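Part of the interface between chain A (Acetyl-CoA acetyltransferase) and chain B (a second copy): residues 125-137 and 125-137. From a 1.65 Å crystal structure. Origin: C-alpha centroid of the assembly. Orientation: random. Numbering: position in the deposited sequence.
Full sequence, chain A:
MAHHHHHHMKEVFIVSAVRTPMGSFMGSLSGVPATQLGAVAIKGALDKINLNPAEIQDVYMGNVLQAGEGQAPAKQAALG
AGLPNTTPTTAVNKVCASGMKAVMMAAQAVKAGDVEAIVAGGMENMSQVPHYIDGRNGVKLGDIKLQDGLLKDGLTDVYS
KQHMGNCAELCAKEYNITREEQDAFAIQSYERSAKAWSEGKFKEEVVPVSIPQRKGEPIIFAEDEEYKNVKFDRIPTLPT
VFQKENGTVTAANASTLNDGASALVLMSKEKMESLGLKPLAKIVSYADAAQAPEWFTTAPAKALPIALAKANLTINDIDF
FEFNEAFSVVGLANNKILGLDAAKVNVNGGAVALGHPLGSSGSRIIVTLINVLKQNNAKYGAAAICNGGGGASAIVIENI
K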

# COMPACT_ATOMS: atom_id res chain seq x y z
N ASN A 125 -9.14 -9.76 6.49
CA ASN A 125 -9.81 -11.01 6.83
C ASN A 125 -8.72 -12.07 6.90
O ASN A 125 -8.28 -12.60 5.87
CB ASN A 125 -10.90 -11.37 5.82
CG ASN A 125 -11.69 -12.57 6.29
OD1 ASN A 125 -11.10 -13.58 6.63
ND2 ASN A 125 -13.02 -12.43 6.38
N MET A 126 -8.25 -12.34 8.11
CA MET A 126 -7.17 -13.28 8.28
C MET A 126 -7.64 -14.71 8.02
O MET A 126 -6.85 -15.53 7.54
CB MET A 126 -6.56 -13.09 9.66
CG MET A 126 -6.02 -11.66 9.78
SD MET A 126 -5.18 -11.25 11.33
CE MET A 126 -3.63 -12.15 11.16
N SER A 127 -8.93 -14.98 8.25
CA SER A 127 -9.50 -16.30 7.97
C SER A 127 -9.37 -16.68 6.49
O SER A 127 -9.29 -17.87 6.16
CB SER A 127 -10.98 -16.33 8.36
OG SER A 127 -11.18 -16.03 9.72
N GLN A 128 -9.40 -15.70 5.60
CA GLN A 128 -9.42 -15.96 4.16
C GLN A 128 -8.05 -15.86 3.50
O GLN A 128 -7.96 -15.98 2.27
CB GLN A 128 -10.41 -15.01 3.47
CG GLN A 128 -11.89 -15.34 3.80
CD GLN A 128 -12.88 -14.58 2.91
OE1 GLN A 128 -12.48 -13.82 2.02
NE2 GLN A 128 -14.17 -14.77 3.16
N VAL A 129 -6.98 -15.71 4.27
CA VAL A 129 -5.66 -15.60 3.63
C VAL A 129 -5.28 -16.95 3.05
O VAL A 129 -5.41 -17.97 3.74
CB VAL A 129 -4.62 -15.12 4.64
CG1 VAL A 129 -3.22 -15.09 4.01
CG2 VAL A 129 -4.99 -13.72 5.14
N PRO A 130 -4.84 -17.03 1.80
CA PRO A 130 -4.57 -18.34 1.20
C PRO A 130 -3.22 -18.90 1.63
O PRO A 130 -2.42 -18.25 2.31
CB PRO A 130 -4.59 -18.06 -0.31
CG PRO A 130 -4.40 -16.61 -0.46
CD PRO A 130 -4.75 -15.92 0.83
N HIS A 131 -3.00 -20.16 1.25
CA HIS A 131 -1.68 -20.76 1.16
C HIS A 131 -1.13 -20.57 -0.26
O HIS A 131 -1.89 -20.41 -1.22
CB HIS A 131 -1.75 -22.26 1.47
CG HIS A 131 -1.91 -22.57 2.92
ND1 HIS A 131 -3.06 -22.28 3.62
CD2 HIS A 131 -1.07 -23.17 3.80
CE1 HIS A 131 -2.93 -22.70 4.87
NE2 HIS A 131 -1.73 -23.24 5.01
N TYR A 132 0.20 -20.58 -0.38
CA TYR A 132 0.89 -20.24 -1.62
C TYR A 132 1.65 -21.43 -2.17
O TYR A 132 2.31 -22.15 -1.41
CB TYR A 132 1.93 -19.13 -1.37
CG TYR A 132 1.44 -17.87 -0.71
CD1 TYR A 132 0.14 -17.39 -0.91
CD2 TYR A 132 2.30 -17.15 0.12
CE1 TYR A 132 -0.28 -16.21 -0.28
CE2 TYR A 132 1.89 -15.98 0.73
CZ TYR A 132 0.61 -15.51 0.52
OH TYR A 132 0.23 -14.34 1.15
N ILE A 133 1.62 -21.61 -3.48
CA ILE A 133 2.49 -22.57 -4.15
C ILE A 133 3.14 -21.89 -5.35
O ILE A 133 2.51 -21.05 -6.00
CB ILE A 133 1.70 -23.83 -4.58
CG1 ILE A 133 2.63 -24.85 -5.24
CG2 ILE A 133 0.56 -23.48 -5.52
CD1 ILE A 133 1.91 -26.12 -5.62
N ASP A 134 4.42 -22.19 -5.60
CA ASP A 134 5.04 -21.77 -6.86
C ASP A 134 4.53 -22.72 -7.93
O ASP A 134 5.01 -23.85 -8.06
CB ASP A 134 6.56 -21.80 -6.78
CG ASP A 134 7.23 -21.42 -8.12
OD1 ASP A 134 6.53 -21.17 -9.13
OD2 ASP A 134 8.48 -21.38 -8.15
N GLY A 135 3.56 -22.27 -8.71
CA GLY A 135 2.99 -23.15 -9.71
C GLY A 135 3.66 -23.13 -11.07
O GLY A 135 3.38 -24.00 -11.90
N ARG A 136 4.57 -22.17 -11.30
CA ARG A 136 5.14 -21.94 -12.63
C ARG A 136 6.37 -22.78 -12.88
O ARG A 136 6.64 -23.13 -14.04
CB ARG A 136 5.50 -20.46 -12.79
CG ARG A 136 4.32 -19.55 -12.48
CD ARG A 136 4.60 -18.04 -12.70
NE ARG A 136 3.68 -17.34 -11.83
CZ ARG A 136 2.38 -17.18 -12.07
NH1 ARG A 136 1.86 -17.61 -13.21
NH2 ARG A 136 1.61 -16.59 -11.16
N ASN A 137 7.11 -23.09 -11.83
CA ASN A 137 8.32 -23.89 -11.87
C ASN A 137 7.96 -25.25 -11.30
O ASN A 137 7.73 -25.37 -10.08
CB ASN A 137 9.43 -23.23 -11.07
CG ASN A 137 9.78 -21.85 -11.58
OD1 ASN A 137 10.37 -21.72 -12.65
ND2 ASN A 137 9.41 -20.83 -10.82
N ASN B 125 8.02 -8.51 -9.18
CA ASN B 125 8.54 -9.69 -9.87
C ASN B 125 7.33 -10.54 -10.22
O ASN B 125 6.81 -11.28 -9.38
CB ASN B 125 9.56 -10.44 -9.03
CG ASN B 125 10.21 -11.54 -9.83
OD1 ASN B 125 9.51 -12.34 -10.44
ND2 ASN B 125 11.55 -11.55 -9.90
N MET B 126 6.86 -10.39 -11.45
CA MET B 126 5.67 -11.11 -11.86
C MET B 126 5.96 -12.59 -12.03
O MET B 126 5.07 -13.42 -11.80
CB MET B 126 5.11 -10.46 -13.13
CG MET B 126 4.75 -9.00 -12.82
SD MET B 126 4.00 -8.06 -14.17
CE MET B 126 2.34 -8.78 -14.24
N SER B 127 7.22 -12.94 -12.35
CA SER B 127 7.62 -14.34 -12.47
C SER B 127 7.42 -15.11 -11.17
O SER B 127 7.19 -16.33 -11.19
CB SER B 127 9.09 -14.44 -12.88
OG SER B 127 9.35 -13.78 -14.11
N GLN B 128 7.55 -14.44 -10.03
CA GLN B 128 7.52 -15.10 -8.73
C GLN B 128 6.15 -15.04 -8.04
O GLN B 128 6.03 -15.49 -6.89
CB GLN B 128 8.60 -14.52 -7.81
CG GLN B 128 10.03 -14.91 -8.25
CD GLN B 128 11.09 -14.56 -7.19
OE1 GLN B 128 10.77 -14.05 -6.12
NE2 GLN B 128 12.35 -14.83 -7.51
N VAL B 129 5.12 -14.55 -8.72
CA VAL B 129 3.81 -14.46 -8.05
C VAL B 129 3.26 -15.87 -7.87
O VAL B 129 3.29 -16.65 -8.83
CB VAL B 129 2.85 -13.59 -8.87
CG1 VAL B 129 1.45 -13.58 -8.23
CG2 VAL B 129 3.40 -12.16 -8.95
N PRO B 130 2.80 -16.25 -6.69
CA PRO B 130 2.36 -17.63 -6.49
C PRO B 130 0.96 -17.88 -7.04
O PRO B 130 0.26 -16.97 -7.49
CB PRO B 130 2.39 -17.80 -4.97
CG PRO B 130 2.37 -16.44 -4.40
CD PRO B 130 2.82 -15.46 -5.44
N HIS B 131 0.59 -19.16 -7.03
CA HIS B 131 -0.80 -19.60 -7.09
C HIS B 131 -1.34 -19.76 -5.67
O HIS B 131 -0.59 -19.98 -4.72
CB HIS B 131 -0.91 -20.94 -7.83
CG HIS B 131 -0.75 -20.85 -9.31
ND1 HIS B 131 0.43 -20.50 -9.91
CD2 HIS B 131 -1.64 -21.06 -10.31
CE1 HIS B 131 0.28 -20.53 -11.23
NE2 HIS B 131 -0.98 -20.86 -11.49
N TYR B 132 -2.67 -19.64 -5.54
CA TYR B 132 -3.34 -19.59 -4.24
C TYR B 132 -4.24 -20.79 -4.04
O TYR B 132 -4.97 -21.18 -4.96
CB TYR B 132 -4.23 -18.35 -4.14
CG TYR B 132 -3.58 -17.02 -4.42
CD1 TYR B 132 -2.24 -16.78 -4.11
CD2 TYR B 132 -4.33 -15.99 -4.99
CE1 TYR B 132 -1.67 -15.52 -4.39
CE2 TYR B 132 -3.78 -14.76 -5.25
CZ TYR B 132 -2.45 -14.52 -4.94
OH TYR B 132 -1.93 -13.27 -5.21
N ILE B 133 -4.26 -21.34 -2.83
CA ILE B 133 -5.25 -22.35 -2.45
C ILE B 133 -5.83 -21.96 -1.10
O ILE B 133 -5.12 -21.42 -0.24
CB ILE B 133 -4.62 -23.76 -2.41
CG1 ILE B 133 -5.68 -24.81 -2.06
CG2 ILE B 133 -3.46 -23.83 -1.44
CD1 ILE B 133 -5.13 -26.21 -2.07
N ASP B 134 -7.14 -22.17 -0.92
CA ASP B 134 -7.73 -22.06 0.42
C ASP B 134 -7.36 -23.33 1.16
O ASP B 134 -7.98 -24.38 0.97
CB ASP B 134 -9.24 -21.88 0.36
CG ASP B 134 -9.89 -21.82 1.76
OD1 ASP B 134 -9.18 -21.96 2.79
OD2 ASP B 134 -11.12 -21.64 1.82
N GLY B 135 -6.35 -23.24 2.02
CA GLY B 135 -5.91 -24.43 2.72
C GLY B 135 -6.60 -24.72 4.03
O GLY B 135 -6.44 -25.82 4.57
N ARG B 136 -7.39 -23.77 4.54
CA ARG B 136 -7.95 -23.86 5.89
C ARG B 136 -9.28 -24.58 5.92
O ARG B 136 -9.61 -25.21 6.93
CB ARG B 136 -8.13 -22.45 6.48
CG ARG B 136 -6.85 -21.65 6.43
CD ARG B 136 -6.95 -20.24 7.07
NE ARG B 136 -5.94 -19.43 6.42
CZ ARG B 136 -4.64 -19.50 6.67
NH1 ARG B 136 -4.19 -20.31 7.64
NH2 ARG B 136 -3.78 -18.78 5.96
N ASN B 137 -10.03 -24.48 4.83
CA ASN B 137 -11.32 -25.11 4.67
C ASN B 137 -11.13 -26.28 3.72
O ASN B 137 -10.89 -26.08 2.52
CB ASN B 137 -12.34 -24.13 4.11
CG ASN B 137 -12.53 -22.92 5.00
OD1 ASN B 137 -13.12 -23.03 6.07
ND2 ASN B 137 -12.02 -21.78 4.56
O HOH W 1 -8.45 -19.54 3.88
O HOH W 2 -12.25 -18.98 5.64
O HOH W 3 -5.50 -20.88 3.21
O HOH W 4 6.11 -18.47 -9.47
O HOH W 5 3.02 -19.58 -9.16
O HOH W 6 9.98 -17.89 -11.06

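What holds the two copies together at the centre? Residues 131-133 of each chain form a short antiparallel pair of strands about an exact two-fold axis, with A:Tyr132 facing B:Tyr132, their CA atoms 5.0 Å apart. A:His131 N donates to B:Ile133 O at 2.9 Å, and B:Ile133 N donates to A:His131 O at 3.0 Å; the symmetry repeats both bonds at the other end. The strands lie close enough for A:Tyr132 CA to approach B:His131 O at 3.4 Å, a CA-H...O contact that adds to the ladder.

How do the side chains pack on the two faces of this small sheet? The tyrosines share one face, where A:Tyr132 CD1 meets B:Tyr132 CD1 at 4.0 Å across the axis. Each proline fits beside the opposing tyrosine: A:Pro130 CB lies 3.9 Å from B:Tyr132 CB and 3.4 Å from B:Ile133 O, so the ring packs against both side chain and backbone. The histidines and isoleucines occupy the other face. There A:His131 CB rests 3.7 Å from B:Ile133 CG2, while the far end of the isoleucine leads away from the partner stretch.

Which bump fills a hollow beside the strands? The long side chain of B:Arg136 leaves its CA sideways, but its end comes nearer to chain A and enters a hollow lined by the backbone of A:Ser127 and A:Val129 and by the ring of A:His131. Its guanidinium grips one carbonyl with two donors: B:Arg136 NE reaches A:Val129 O at 3.1 Å and B:Arg136 NH2 reaches the same A:Val129 O at 2.9 Å. That oxygen lies at the edge of the group, near its plane, whereas A:His131 CE1 sits over one face, 3.9 Å from B:Arg136 NH1. Further back along the side chain, B:Arg136 CD packs 3.5 Å from A:Ser127 O. A:Arg136 fills the matching hollow in chain B.

Why does the turn before the arginine fit so closely? B:Gly135 has no side chain, and its CA comes to 3.7 Å from A:His131 ND1; a CB there would point toward chain A and lie 2.5 Å from that nitrogen, a clash. The remaining gap holds water 3, which accepts from B:Gly135 N at 2.8 Å, donates to A:Val129 O at 3.0 Å and bonds A:His131 ND1 at 2.8 Å. Within the turn, B:Asp134 OD1 accepts from B:Arg136 N at 3.1 Å, tying the backbone at the base of the arginine to the aspartate.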